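Leucine aminopeptidase A1, chloroplastic (Solanum lycopersicum, PDB 5D8N) removes N-terminal amino acids, preferably leucine, from peptides as a magnesium-dependent homohexameric aminopeptidase of the M17 family, and also acts as a protein-folding chaperone. Local coordinates at residues N250-D253 against A254-K258. The protein carries 1 engineered substitution. Sequence-based numbering, arbitrary orientation.
Sequences NILD and AEQCK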
loop_
_atom_site.group_PDB
_atom_site.type_symbol
_atom_site.label_atom_id
_atom_site.label_comp_id
_atom_site.label_asym_id
_atom_site.label_seq_id
_atom_site.Cartn_x
_atom_site.Cartn_y
_atom_site.Cartn_z
ATOM N N ASN A 250 23.911 2.131 40.422
ATOM C CA ASN A 250 23.273 3.422 40.590
ATOM C C ASN A 250 22.147 3.557 39.561
ATOM O O ASN A 250 22.375 3.410 38.356
ATOM C CB ASN A 250 24.321 4.535 40.415
ATOM C CG ASN A 250 23.847 5.899 40.891
ATOM O OD1 ASN A 250 22.918 6.028 41.690
ATOM N ND2 ASN A 250 24.475 6.940 40.362
ATOM N N ILE A 251 20.924 3.687 40.065
ATOM C CA ILE A 251 19.745 3.853 39.251
ATOM C C ILE A 251 19.358 5.320 39.295
ATOM O O ILE A 251 19.110 5.856 40.375
ATOM C CB ILE A 251 18.570 3.017 39.786
ATOM C CG1 ILE A 251 18.954 1.540 39.874
ATOM C CG2 ILE A 251 17.347 3.175 38.892
ATOM C CD1 ILE A 251 19.486 0.949 38.587
ATOM N N LEU A 252 19.396 5.996 38.151
ATOM C CA LEU A 252 18.969 7.401 38.091
ATOM C C LEU A 252 17.515 7.496 37.643
ATOM O O LEU A 252 17.147 6.930 36.608
ATOM C CB LEU A 252 19.872 8.197 37.149
ATOM C CG LEU A 252 21.388 8.007 37.274
ATOM C CD1 LEU A 252 22.083 8.990 36.361
ATOM C CD2 LEU A 252 21.820 8.323 38.686
ATOM N N ASP A 253 16.734 8.326 38.335
ATOM C CA ASP A 253 15.362 8.596 37.921
ATOM C C ASP A 253 15.279 9.812 36.984
ATOM O O ASP A 253 16.301 10.352 36.559
ATOM C CB ASP A 253 14.430 8.726 39.143
ATOM C CG ASP A 253 14.683 9.982 39.972
ATOM O OD1 ASP A 253 15.343 10.928 39.480
ATOM O OD2 ASP A 253 14.233 9.993 41.134
ATOM N N ALA A 254 14.088 10.070 36.466
ATOM C CA ALA A 254 13.907 11.057 35.404
ATOM C C ALA A 254 14.473 12.407 35.819
ATOM O O ALA A 254 15.045 13.107 34.982
ATOM C CB ALA A 254 12.432 11.222 35.064
ATOM N N GLU A 255 14.314 12.765 37.087
ATOM C CA GLU A 255 14.741 14.076 37.584
ATOM C C GLU A 255 16.255 14.168 37.618
ATOM O O GLU A 255 16.831 15.171 37.209
ATOM C CB GLU A 255 14.209 14.370 39.007
ATOM C CG GLU A 255 12.852 15.056 39.044
ATOM C CD GLU A 255 12.780 16.366 38.242
ATOM O OE1 GLU A 255 13.446 17.374 38.580
ATOM O OE2 GLU A 255 12.024 16.419 37.248
ATOM N N GLN A 256 16.903 13.089 38.023
ATOM C CA GLN A 256 18.358 13.046 37.928
ATOM C C GLN A 256 18.885 13.104 36.484
ATOM O O GLN A 256 19.908 13.720 36.200
ATOM C CB GLN A 256 18.875 11.798 38.634
ATOM C CG GLN A 256 18.649 11.806 40.144
ATOM C CD GLN A 256 18.975 10.462 40.770
ATOM O OE1 GLN A 256 18.227 9.495 40.629
ATOM N NE2 GLN A 256 20.158 10.366 41.356
ATOM N N CYS A 257 18.185 12.474 35.550
ATOM C CA CYS A 257 18.631 12.508 34.156
ATOM C C CYS A 257 18.384 13.901 33.583
ATOM O O CYS A 257 19.134 14.396 32.720
ATOM C CB CYS A 257 17.873 11.459 33.343
ATOM S SG CYS A 257 18.349 9.770 33.816
ATOM N N LYS A 258 17.391 14.580 34.135
ATOM C CA LYS A 258 17.100 15.928 33.681
ATOM C C LYS A 258 18.200 16.864 34.134
ATOM O O LYS A 258 18.642 17.698 33.369
ATOM C CB LYS A 258 15.755 16.392 34.229
ATOM C CG LYS A 258 15.324 17.786 33.799
ATOM C CD LYS A 258 13.862 17.957 34.193
ATOM C CE LYS A 258 13.341 19.339 33.855
ATOM N NZ LYS A 258 11.911 19.441 34.256
HETATM O O HOH W 1 20.566 7.540 41.975
#
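D253 and Q256 exchange hydrogen bonds in a capping box at the start of helix 254-259, directly after strand 247-252, outermost in this chain's catalytic-domain sheet. As N-cap, D253 accepts from the backbone N of Q256 through OD1 at 3.0 Å, in a nearly straight bond. Its CG stands between the backbone N and the carbonyl carbon (chi1 69°), which brings OD1 round to the amide N of Q256. In return, the Q256 side chain runs extended beyond CG back along the chain, and its OE1 takes the D253 N-H at 3.0 Å, with the donor tilted 29° from the amide's carbonyl plane. The two side chains cross almost perpendicularly, carboxylate and amide planes 79° apart. The first helical backbone bond, from C257 N to D253 O, adds a third link of 3.0 Å.

A water extends the polar network to the strand: it donates to N250 OD1 and to I251 O, and accepts from Q256 NE2 at 2.9 Å, so both ends of the glutamine amide are engaged and its rotation is fixed.

Van der Waals contacts lie beside this network: L252 CD2 rests 3.8 Å from the amide nitrogen Q256 NE2, and the apolar pair is L252 CB with C257 SG at 4.0 Å; both L252 and C257 also pack on F279 of the neighbouring strand 278-284.

With an alanine at D253 the carboxylate is gone, and the box would probably be reduced to its glutamine half, the backbone N of Q256 losing its side-chain acceptor and the helix start being weakened. The carboxylate's negative charge at the positive end of the helix dipole is likely to be favourable; the reciprocal bonds close the first turn of the helix on its N-cap, and the water links that turn back to the strand.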